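Local coordinates for DUF1254 domain-containing protein (Vibrio parahaemolyticus, PDB 3U07), which is of unknown function and carries two sequence-family regions, DUF1254 and DUF1214, in a single chain with a predicted signal peptide, at residues Y34-G37 with Y38-E42; K238-I242 with G243-C247; D292-R295 with D296-A299; W307-P310 with P311-S315. The protein carries 2 engineered substitutions. All coordinates share one frame; numbering follows the deposited sequence.

Interaction 1 (Y34-G37 with Y38-E42); sequences YIYG and YSIDE
Tyr34 and Tyr38 both carry CG anti to the backbone N, with chi1 at 174° and 176°. This sends the two rings the same general way from one face of a continuous helix. The phenol end of Tyr34 then arrives at the edge of the Tyr38 ring, near its plane, with OH 3.5 Å from Tyr38 CD1. On another face of the helix the Tyr36 ring reaches Ile40, and Tyr36 OH lies 3.7 Å from Ile40 CD1. That hydroxyl is also hydrogen-bonded to Asp232. Water 1 donates to Asp41 OD2 at 2.7 Å and to Glu42 OE2 at 2.8 Å. It bridges these neighbouring carboxylates, about two turns on from Tyr34. Its approach to Tyr34 OH is implausibly short, so that link is doubtful. The carboxylates have further partners, Arg218 for Asp41 and Lys45 for Glu42. CG of Glu42 also rests over one face of the Tyr38 ring, toward its rim. Water 2 donates to Ile35 O and lies 2.6 Å from Ser39 OG. Regular i to i+4 backbone bonds run beneath, such as Asp41 N to Gly37 O at 2.8 Å. The segment belongs to helix 26-52, which is enclosed on several sides. Helix 253-273 packs on Tyr34 and Tyr38, helix 215-224 on Tyr36 and Ile40, and helix 295-305 on Tyr38 and Ser39.

Interaction 2 (K238-I242 with G243-C247); sequences KYQSI and GVEPC
Gln240 and Gly243 make the one direct hydrogen bond between the two segments. Gly243 N donates to Gln240 O at 3.0 Å, with an N-H...O angle of 147°. The donor stands well above the carbonyl plane. Just before it, Ile242 N binds Tyr239 O at 3.1 Å. Both are i to i+3 bonds, as in a tight turn. A water supplies the second polar link. Water 3 donates to Gln240 O at 2.9 Å and to Glu245 OE1 at 2.7 Å. Gln240 O therefore accepts from both a backbone N-H and a water. The side chains of Gln240 and Glu245 are both extended beyond CG. They pass each other at a slant, and Gln240 CG comes 3.9 Å from Glu245 OE1.

These bonds belong to the turn that follows helix 233-239. Gly243 has a positive phi of 108°, and the chain leaves the turn there as a loop leading toward helix 253-273. These backbone angles bring the position where a CB would sit against Ile242 O, which suits a glycine. Asn220 holds the loop from outside, bonding Gly243 O and Glu245 N. The loop is also joined to helix 215-224 by the disulfide between Cys247 and Cys224.

The apolar contacts are looser. Tyr239 CB lies 4.3 Å from Val244 CB. Ile242 CG2 is 4.4 Å from Val244 CG2. The Val244 side chain continues onto Trp215, Leu216 and Leu223, while the Tyr239 side chain packs on Leu29 and Ala33 of helix 26-52.

Interaction 3 (D292-R295 with D296-A299); sequences DAPR and DIFA
Ala293 O is gripped by two nitrogens of Arg295, whose guanidinium also stacks on Phe298. Arg295 NH2 donates to Ala293 O at 2.9 Å and Arg295 NE at 3.2 Å. This is a side-on grip on a single oxygen, which lies almost exactly in the guanidinium plane. The motif is the start of helix 295-305, with Pro294 at the N-cap position. The Arg295 side chain doubles back: chi2 is -57° and chi3 is 86°. These bends set its flat end beside the preceding loop. The two bonds to Ala293 O and one from NH1 to Tyr119 OH would limit rotation of the group. One face of the guanidinium lies on the Phe298 ring. The planes are 12° apart and the centres are separated by 4.4 Å. The cation-pi contact is off-centre, over the CG and CD2 side of the ring.

The first turn is closed by backbone bonds, including Phe298 N to Pro294 O at 3.0 Å. Asp296 OD1 makes a weak bond to the N of its neighbour Ile297, while Asp296 OD2 is hydrogen-bonded to His269. Pro294 CB touches Ile297 CD1 at 4.1 Å. Helix 26-52 flanks the stack, with Ile35 and Tyr36 on Arg295 and Ser39 on Phe298. Within the stack, Arg295 NH1 comes to 3.5 Å from Phe298 CD2.

Interaction 4 (W307-P310 with P311-S315); sequences WGLP and PIEAS
Leu309 leads its side chain toward Glu313 and Ala314, the residues four and five positions on. From CB the chain runs to CG, which lies anti to the carbonyl carbon (chi1 -83°). The two methyls then divide the contact. CD1 meets Ala314 CB at 3.7 Å. CD2 comes to 4.1 Å from Glu313 CB, and the side chains of Leu309 and Glu313 cross at about a right angle. Beyond CB, Glu313 bends at chi2 and its carboxylate leads away from the turn to a salt bridge with Arg127. Both residues also touch Ile110 of strand 109-115.

The backbone makes one isolated turn, with helical angles at 311-313, in the loop between helix 295-305 and strand 315-319. Pro310 O is its anchor and accepts two N-H groups. Glu313 N binds it at 3.0 Å from above the carbonyl plane, and Ala314 N at 3.3 Å within that plane. Pro311, which has no N-H to give, opens the turn. Its own O receives the Ser315 hydroxyl at 2.8 Å. Water 4 donates to Ala314 O at 2.6 Å; its approach to Leu309 O is too short to be trusted. Pro310 CB lies 4.4 Å from Ile312 CG2. Helix 419-423 meets Pro311 and Ile312 through Gln422, and backbone bonds between Ser315 and Phe414 carry the chain into its sheet.

In the fold
Interactions 1, 2 and 3 form one connected helical region, with interaction 1 touching both of the others. Tyr36 CB of interaction 1 meets Tyr239 CE2 of interaction 2 at 3.5 Å. Ile35 CG2 lies 3.5 Å from Asp296 CA of interaction 3, and Ser39 OG is 3.5 Å from Phe298 CD2. Interactions 2 and 3 do not touch; their nearest atoms are about 5 Å apart. Interaction 4 touches none of the others, though its nearest atoms come to about 5 Å from interaction 1, with centres about 20 Å apart. It lies near the centre of the chain, leading into strand 315-319. Its centre is about 17 Å from that of interaction 3.

Interaction 1 (Y34-G37 with Y38-E42)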
loop_
_atom_site.group_PDB
_atom_site.type_symbol
_atom_site.label_atom_id
_atom_site.label_comp_id
_atom_site.label_asym_id
_atom_site.label_seq_id
_atom_site.Cartn_x
_atom_site.Cartn_y
_atom_site.Cartn_z
ATOM N N TYR A 34 -5.991 -19.932 10.731
ATOM C CA TYR A 34 -6.539 -19.212 9.600
ATOM C C TYR A 34 -6.166 -17.727 9.645
ATOM O O TYR A 34 -5.855 -17.131 8.613
ATOM C CB TYR A 34 -8.063 -19.333 9.546
ATOM C CG TYR A 34 -8.653 -18.470 8.456
ATOM C CD1 TYR A 34 -8.597 -18.864 7.119
ATOM C CD2 TYR A 34 -9.196 -17.221 8.750
ATOM C CE1 TYR A 34 -9.065 -18.030 6.101
ATOM C CE2 TYR A 34 -9.667 -16.380 7.736
ATOM C CZ TYR A 34 -9.597 -16.791 6.422
ATOM O OH TYR A 34 -10.067 -15.960 5.431
ATOM N N ILE A 35 -6.207 -17.126 10.832
ATOM C CA ILE A 35 -5.877 -15.710 10.954
ATOM C C ILE A 35 -4.423 -15.452 10.542
ATOM O O ILE A 35 -4.126 -14.418 9.941
ATOM C CB ILE A 35 -6.184 -15.192 12.383
ATOM C CG1 ILE A 35 -7.709 -15.081 12.556
ATOM C CG2 ILE A 35 -5.548 -13.816 12.603
ATOM C CD1 ILE A 35 -8.165 -14.856 13.987
ATOM N N TYR A 36 -3.523 -16.385 10.846
ATOM C CA TYR A 36 -2.124 -16.241 10.427
ATOM C C TYR A 36 -2.071 -16.352 8.898
ATOM O O TYR A 36 -1.404 -15.562 8.224
ATOM C CB TYR A 36 -1.249 -17.349 11.030
ATOM C CG TYR A 36 -0.024 -17.680 10.192
ATOM C CD1 TYR A 36 1.120 -16.876 10.225
ATOM C CD2 TYR A 36 -0.038 -18.764 9.313
ATOM C CE1 TYR A 36 2.218 -17.142 9.394
ATOM C CE2 TYR A 36 1.054 -19.041 8.480
ATOM C CZ TYR A 36 2.174 -18.225 8.523
ATOM O OH TYR A 36 3.231 -18.496 7.680
ATOM N N GLY A 37 -2.801 -17.325 8.357
ATOM C CA GLY A 37 -2.807 -17.543 6.917
ATOM C C GLY A 37 -3.547 -16.510 6.093
ATOM O O GLY A 37 -3.260 -16.330 4.903
ATOM N N TYR A 38 -4.484 -15.817 6.732
ATOM C CA TYR A 38 -5.298 -14.797 6.066
ATOM C C TYR A 38 -4.519 -13.815 5.195
ATOM O O TYR A 38 -4.844 -13.624 4.021
ATOM C CB TYR A 38 -6.095 -14.005 7.109
ATOM C CG TYR A 38 -6.908 -12.867 6.532
ATOM C CD1 TYR A 38 -8.167 -13.091 5.971
ATOM C CD2 TYR A 38 -6.414 -11.564 6.542
ATOM C CE1 TYR A 38 -8.917 -12.039 5.434
ATOM C CE2 TYR A 38 -7.152 -10.507 6.009
ATOM C CZ TYR A 38 -8.399 -10.751 5.457
ATOM O OH TYR A 38 -9.124 -9.702 4.935
ATOM N N SER A 39 -3.503 -13.181 5.767
ATOM C CA SER A 39 -2.721 -12.204 5.011
ATOM C C SER A 39 -2.098 -12.817 3.757
ATOM O O SER A 39 -2.101 -12.207 2.691
ATOM C CB SER A 39 -1.633 -11.590 5.899
ATOM O OG SER A 39 -2.209 -10.888 6.988
ATOM N N ILE A 40 -1.567 -14.025 3.884
ATOM C CA ILE A 40 -0.963 -14.707 2.744
ATOM C C ILE A 40 -2.048 -15.099 1.740
ATOM O O ILE A 40 -1.902 -14.894 0.539
ATOM C CB ILE A 40 -0.217 -15.977 3.192
ATOM C CG1 ILE A 40 0.970 -15.589 4.082
ATOM C CG2 ILE A 40 0.275 -16.752 1.970
ATOM C CD1 ILE A 40 1.524 -16.726 4.916
ATOM N N ASP A 41 -3.151 -15.645 2.240
ATOM C CA ASP A 41 -4.229 -16.065 1.358
ATOM C C ASP A 41 -4.790 -14.907 0.543
ATOM O O ASP A 41 -4.957 -15.021 -0.671
ATOM C CB ASP A 41 -5.350 -16.735 2.165
ATOM C CG ASP A 41 -6.314 -17.512 1.280
ATOM O OD1 ASP A 41 -5.833 -18.183 0.346
ATOM O OD2 ASP A 41 -7.542 -17.463 1.513
ATOM N N GLU A 42 -5.066 -13.785 1.200
ATOM C CA GLU A 42 -5.623 -12.640 0.491
ATOM C C GLU A 42 -4.628 -12.040 -0.501
ATOM O O GLU A 42 -5.018 -11.558 -1.562
ATOM C CB GLU A 42 -6.112 -11.586 1.489
ATOM C CG GLU A 42 -7.258 -12.067 2.392
ATOM C CD GLU A 42 -8.495 -12.495 1.607
ATOM O OE1 GLU A 42 -8.952 -11.715 0.746
ATOM O OE2 GLU A 42 -9.015 -13.607 1.851
HETATM O O HOH W 1 -8.664 -15.947 3.433
HETATM O O HOH W 2 -2.199 -12.800 8.811
#

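Interaction 2 (K238-I242 with G243-C247)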
loop_
_atom_site.group_PDB
_atom_site.type_symbol
_atom_site.label_atom_id
_atom_site.label_comp_id
_atom_site.label_asym_id
_atom_site.label_seq_id
_atom_site.Cartn_x
_atom_site.Cartn_y
_atom_site.Cartn_z
ATOM N N LYS A 238 3.283 -23.443 15.535
ATOM C CA LYS A 238 2.034 -23.519 16.292
ATOM C C LYS A 238 0.865 -24.135 15.520
ATOM O O LYS A 238 0.049 -24.864 16.085
ATOM C CB LYS A 238 1.606 -22.116 16.747
ATOM C CG LYS A 238 2.633 -21.345 17.564
ATOM C CD LYS A 238 2.146 -19.933 17.855
ATOM C CE LYS A 238 3.147 -19.163 18.703
ATOM N NZ LYS A 238 2.465 -18.209 19.624
ATOM N N TYR A 239 0.801 -23.853 14.224
ATOM C CA TYR A 239 -0.317 -24.301 13.403
ATOM C C TYR A 239 -0.129 -25.542 12.543
ATOM O O TYR A 239 -0.950 -25.834 11.675
ATOM C CB TYR A 239 -0.762 -23.111 12.550
ATOM C CG TYR A 239 -0.867 -21.841 13.373
ATOM C CD1 TYR A 239 -1.490 -21.859 14.622
ATOM C CD2 TYR A 239 -0.319 -20.634 12.927
ATOM C CE1 TYR A 239 -1.566 -20.712 15.410
ATOM C CE2 TYR A 239 -0.392 -19.475 13.708
ATOM C CZ TYR A 239 -1.017 -19.525 14.949
ATOM O OH TYR A 239 -1.105 -18.396 15.729
ATOM N N GLN A 240 0.932 -26.290 12.812
ATOM C CA GLN A 240 1.245 -27.490 12.052
ATOM C C GLN A 240 0.168 -28.576 12.052
ATOM O O GLN A 240 -0.112 -29.177 11.014
ATOM C CB GLN A 240 2.559 -28.074 12.561
ATOM C CG GLN A 240 3.177 -29.109 11.648
ATOM C CD GLN A 240 4.572 -29.480 12.089
ATOM O OE1 GLN A 240 4.754 -30.253 13.029
ATOM N NE2 GLN A 240 5.571 -28.911 11.424
ATOM N N SER A 241 -0.433 -28.836 13.205
ATOM C CA SER A 241 -1.462 -29.870 13.300
ATOM C C SER A 241 -2.694 -29.516 12.477
ATOM O O SER A 241 -3.469 -30.388 12.092
ATOM C CB SER A 241 -1.866 -30.090 14.762
ATOM O OG SER A 241 -2.473 -28.931 15.314
ATOM N N ILE A 242 -2.865 -28.228 12.204
ATOM C CA ILE A 242 -4.006 -27.767 11.428
ATOM C C ILE A 242 -3.796 -28.064 9.948
ATOM O O ILE A 242 -4.751 -28.109 9.185
ATOM C CB ILE A 242 -4.234 -26.245 11.625
ATOM C CG1 ILE A 242 -4.474 -25.947 13.109
ATOM C CG2 ILE A 242 -5.419 -25.771 10.797
ATOM C CD1 ILE A 242 -5.687 -26.653 13.701
ATOM N N GLY A 243 -2.545 -28.272 9.546
ATOM C CA GLY A 243 -2.269 -28.563 8.147
ATOM C C GLY A 243 -1.586 -27.432 7.392
ATOM O O GLY A 243 -1.390 -27.516 6.176
ATOM N N VAL A 244 -1.239 -26.360 8.101
ATOM C CA VAL A 244 -0.553 -25.223 7.483
ATOM C C VAL A 244 0.921 -25.587 7.496
ATOM O O VAL A 244 1.535 -25.683 8.558
ATOM C CB VAL A 244 -0.754 -23.927 8.286
ATOM C CG1 VAL A 244 -0.118 -22.749 7.540
ATOM C CG2 VAL A 244 -2.239 -23.688 8.506
ATOM N N GLU A 245 1.488 -25.777 6.314
ATOM C CA GLU A 245 2.878 -26.194 6.204
ATOM C C GLU A 245 3.336 -25.995 4.757
ATOM O O GLU A 245 2.616 -26.364 3.831
ATOM C CB GLU A 245 2.958 -27.668 6.589
ATOM C CG GLU A 245 4.327 -28.304 6.506
ATOM C CD GLU A 245 4.266 -29.770 6.885
ATOM O OE1 GLU A 245 3.672 -30.079 7.936
ATOM O OE2 GLU A 245 4.805 -30.606 6.137
ATOM N N PRO A 246 4.547 -25.434 4.542
ATOM C CA PRO A 246 5.094 -25.178 3.198
ATOM C C PRO A 246 5.180 -26.363 2.255
ATOM O O PRO A 246 5.991 -27.254 2.473
ATOM C CB PRO A 246 6.491 -24.648 3.475
ATOM C CG PRO A 246 6.423 -24.136 4.858
ATOM C CD PRO A 246 5.554 -25.136 5.576
ATOM N N CYS A 247 4.441 -26.304 1.150
ATOM C CA CYS A 247 4.427 -27.358 0.128
ATOM C C CYS A 247 3.498 -28.532 0.460
ATOM O O CYS A 247 3.385 -29.464 -0.334
ATOM C CB CYS A 247 5.833 -27.930 -0.125
ATOM S SG CYS A 247 7.166 -26.702 -0.202
HETATM O O HOH W 3 1.019 -30.169 8.551
#

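Interaction 3 (D292-R295 with D296-A299)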
loop_
_atom_site.group_PDB
_atom_site.type_symbol
_atom_site.label_atom_id
_atom_site.label_comp_id
_atom_site.label_asym_id
_atom_site.label_seq_id
_atom_site.Cartn_x
_atom_site.Cartn_y
_atom_site.Cartn_z
ATOM N N ASP A 292 6.784 -10.297 14.633
ATOM C CA ASP A 292 6.347 -10.961 15.857
ATOM C C ASP A 292 5.107 -10.334 16.493
ATOM O O ASP A 292 4.752 -10.666 17.623
ATOM C CB ASP A 292 7.494 -10.983 16.867
ATOM C CG ASP A 292 8.605 -11.942 16.465
ATOM O OD1 ASP A 292 9.788 -11.551 16.547
ATOM O OD2 ASP A 292 8.289 -13.086 16.075
ATOM N N ALA A 293 4.445 -9.439 15.766
ATOM C CA ALA A 293 3.249 -8.778 16.279
ATOM C C ALA A 293 2.051 -9.719 16.193
ATOM O O ALA A 293 2.048 -10.654 15.389
ATOM C CB ALA A 293 2.974 -7.510 15.487
ATOM N N PRO A 294 1.015 -9.483 17.022
ATOM C CA PRO A 294 -0.197 -10.311 17.042
ATOM C C PRO A 294 -0.776 -10.479 15.636
ATOM O O PRO A 294 -0.894 -9.506 14.885
ATOM C CB PRO A 294 -1.131 -9.532 17.967
ATOM C CG PRO A 294 -0.184 -8.883 18.925
ATOM C CD PRO A 294 0.900 -8.378 17.993
ATOM N N ARG A 295 -1.139 -11.713 15.289
ATOM C CA ARG A 295 -1.676 -12.003 13.963
ATOM C C ARG A 295 -3.017 -11.366 13.610
ATOM O O ARG A 295 -3.198 -10.920 12.472
ATOM C CB ARG A 295 -1.773 -13.518 13.741
ATOM C CG ARG A 295 -0.433 -14.246 13.601
ATOM C CD ARG A 295 0.405 -13.674 12.469
ATOM N NE ARG A 295 1.203 -12.527 12.892
ATOM C CZ ARG A 295 2.002 -11.837 12.083
ATOM N NH1 ARG A 295 2.101 -12.180 10.804
ATOM N NH2 ARG A 295 2.707 -10.814 12.550
ATOM N N ASP A 296 -3.967 -11.315 14.544
ATOM C CA ASP A 296 -5.247 -10.712 14.183
ATOM C C ASP A 296 -5.092 -9.227 13.881
ATOM O O ASP A 296 -5.734 -8.711 12.971
ATOM C CB ASP A 296 -6.331 -10.960 15.254
ATOM C CG ASP A 296 -5.917 -10.533 16.651
ATOM O OD1 ASP A 296 -4.789 -10.039 16.845
ATOM O OD2 ASP A 296 -6.745 -10.703 17.570
ATOM N N ILE A 297 -4.212 -8.547 14.609
ATOM C CA ILE A 297 -3.997 -7.127 14.353
ATOM C C ILE A 297 -3.238 -6.956 13.026
ATOM O O ILE A 297 -3.583 -6.094 12.216
ATOM C CB ILE A 297 -3.221 -6.458 15.516
ATOM C CG1 ILE A 297 -4.010 -6.638 16.820
ATOM C CG2 ILE A 297 -3.024 -4.964 15.227
ATOM C CD1 ILE A 297 -3.316 -6.111 18.051
ATOM N N PHE A 298 -2.218 -7.780 12.790
ATOM C CA PHE A 298 -1.463 -7.698 11.540
ATOM C C PHE A 298 -2.426 -7.924 10.372
ATOM O O PHE A 298 -2.371 -7.234 9.348
ATOM C CB PHE A 298 -0.367 -8.770 11.502
ATOM C CG PHE A 298 0.431 -8.778 10.225
ATOM C CD1 PHE A 298 1.437 -7.840 10.010
ATOM C CD2 PHE A 298 0.165 -9.716 9.226
ATOM C CE1 PHE A 298 2.167 -7.834 8.821
ATOM C CE2 PHE A 298 0.891 -9.718 8.030
ATOM C CZ PHE A 298 1.894 -8.772 7.830
ATOM N N ALA A 299 -3.314 -8.899 10.545
ATOM C CA ALA A 299 -4.306 -9.243 9.531
ATOM C C ALA A 299 -5.232 -8.072 9.188
ATOM O O ALA A 299 -5.695 -7.958 8.049
ATOM C CB ALA A 299 -5.137 -10.441 10.003
#

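Interaction 4 (W307-P310 with P311-S315)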
loop_
_atom_site.group_PDB
_atom_site.type_symbol
_atom_site.label_atom_id
_atom_site.label_comp_id
_atom_site.label_asym_id
_atom_site.label_seq_id
_atom_site.Cartn_x
_atom_site.Cartn_y
_atom_site.Cartn_z
ATOM N N TRP A 307 -2.004 -3.741 0.832
ATOM C CA TRP A 307 -0.919 -3.151 0.050
ATOM C C TRP A 307 -0.572 -1.719 0.472
ATOM O O TRP A 307 0.159 -1.019 -0.227
ATOM C CB TRP A 307 -1.264 -3.179 -1.446
ATOM C CG TRP A 307 -1.636 -4.542 -1.956
ATOM C CD1 TRP A 307 -2.775 -4.884 -2.633
ATOM C CD2 TRP A 307 -0.878 -5.752 -1.816
ATOM N NE1 TRP A 307 -2.772 -6.228 -2.926
ATOM C CE2 TRP A 307 -1.616 -6.783 -2.444
ATOM C CE3 TRP A 307 0.364 -6.062 -1.240
ATOM C CZ2 TRP A 307 -1.165 -8.106 -2.489
ATOM C CZ3 TRP A 307 0.813 -7.381 -1.289
ATOM C CH2 TRP A 307 0.051 -8.382 -1.917
ATOM N N GLY A 308 -1.086 -1.295 1.621
ATOM C CA GLY A 308 -0.809 0.047 2.094
ATOM C C GLY A 308 0.613 0.268 2.580
ATOM O O GLY A 308 1.274 -0.642 3.092
ATOM N N LEU A 309 1.087 1.495 2.399
ATOM C CA LEU A 309 2.425 1.896 2.826
ATOM C C LEU A 309 2.495 2.016 4.342
ATOM O O LEU A 309 1.490 2.301 4.996
ATOM C CB LEU A 309 2.782 3.265 2.240
ATOM C CG LEU A 309 3.339 3.389 0.825
ATOM C CD1 LEU A 309 3.261 4.836 0.373
ATOM C CD2 LEU A 309 4.789 2.903 0.800
ATOM N N PRO A 310 3.678 1.770 4.925
ATOM C CA PRO A 310 3.815 1.892 6.377
ATOM C C PRO A 310 3.523 3.375 6.649
ATOM O O PRO A 310 3.892 4.238 5.853
ATOM C CB PRO A 310 5.279 1.536 6.613
ATOM C CG PRO A 310 5.536 0.507 5.523
ATOM C CD PRO A 310 4.878 1.156 4.326
ATOM N N PRO A 311 2.869 3.693 7.772
ATOM C CA PRO A 311 2.549 5.092 8.080
ATOM C C PRO A 311 3.663 6.141 8.043
ATOM O O PRO A 311 3.383 7.317 7.808
ATOM C CB PRO A 311 1.875 4.996 9.448
ATOM C CG PRO A 311 2.472 3.757 10.042
ATOM C CD PRO A 311 2.470 2.809 8.879
ATOM N N ILE A 312 4.912 5.737 8.260
ATOM C CA ILE A 312 6.022 6.689 8.242
ATOM C C ILE A 312 6.261 7.233 6.834
ATOM O O ILE A 312 6.818 8.314 6.666
ATOM C CB ILE A 312 7.331 6.049 8.786
ATOM C CG1 ILE A 312 8.408 7.128 8.962
ATOM C CG2 ILE A 312 7.818 4.962 7.839
ATOM C CD1 ILE A 312 9.656 6.636 9.687
ATOM N N GLU A 313 5.829 6.483 5.824
ATOM C CA GLU A 313 5.997 6.916 4.441
ATOM C C GLU A 313 4.749 7.674 4.008
ATOM O O GLU A 313 4.829 8.666 3.283
ATOM C CB GLU A 313 6.184 5.717 3.509
ATOM C CG GLU A 313 7.339 4.792 3.860
ATOM C CD GLU A 313 8.685 5.490 3.830
ATOM O OE1 GLU A 313 8.805 6.536 3.161
ATOM O OE2 GLU A 313 9.629 4.979 4.467
ATOM N N ALA A 314 3.596 7.186 4.449
ATOM C CA ALA A 314 2.322 7.808 4.107
ATOM C C ALA A 314 1.234 7.436 5.103
ATOM O O ALA A 314 1.014 6.264 5.395
ATOM C CB ALA A 314 1.896 7.393 2.698
ATOM N N SER A 315 0.569 8.451 5.638
ATOM C CA SER A 315 -0.526 8.244 6.577
ATOM C C SER A 315 -1.719 8.965 5.979
ATOM O O SER A 315 -1.564 9.777 5.064
ATOM C CB SER A 315 -0.193 8.828 7.948
ATOM O OG SER A 315 0.758 8.030 8.625
HETATM O O HOH W 4 -0.103 3.937 5.811
#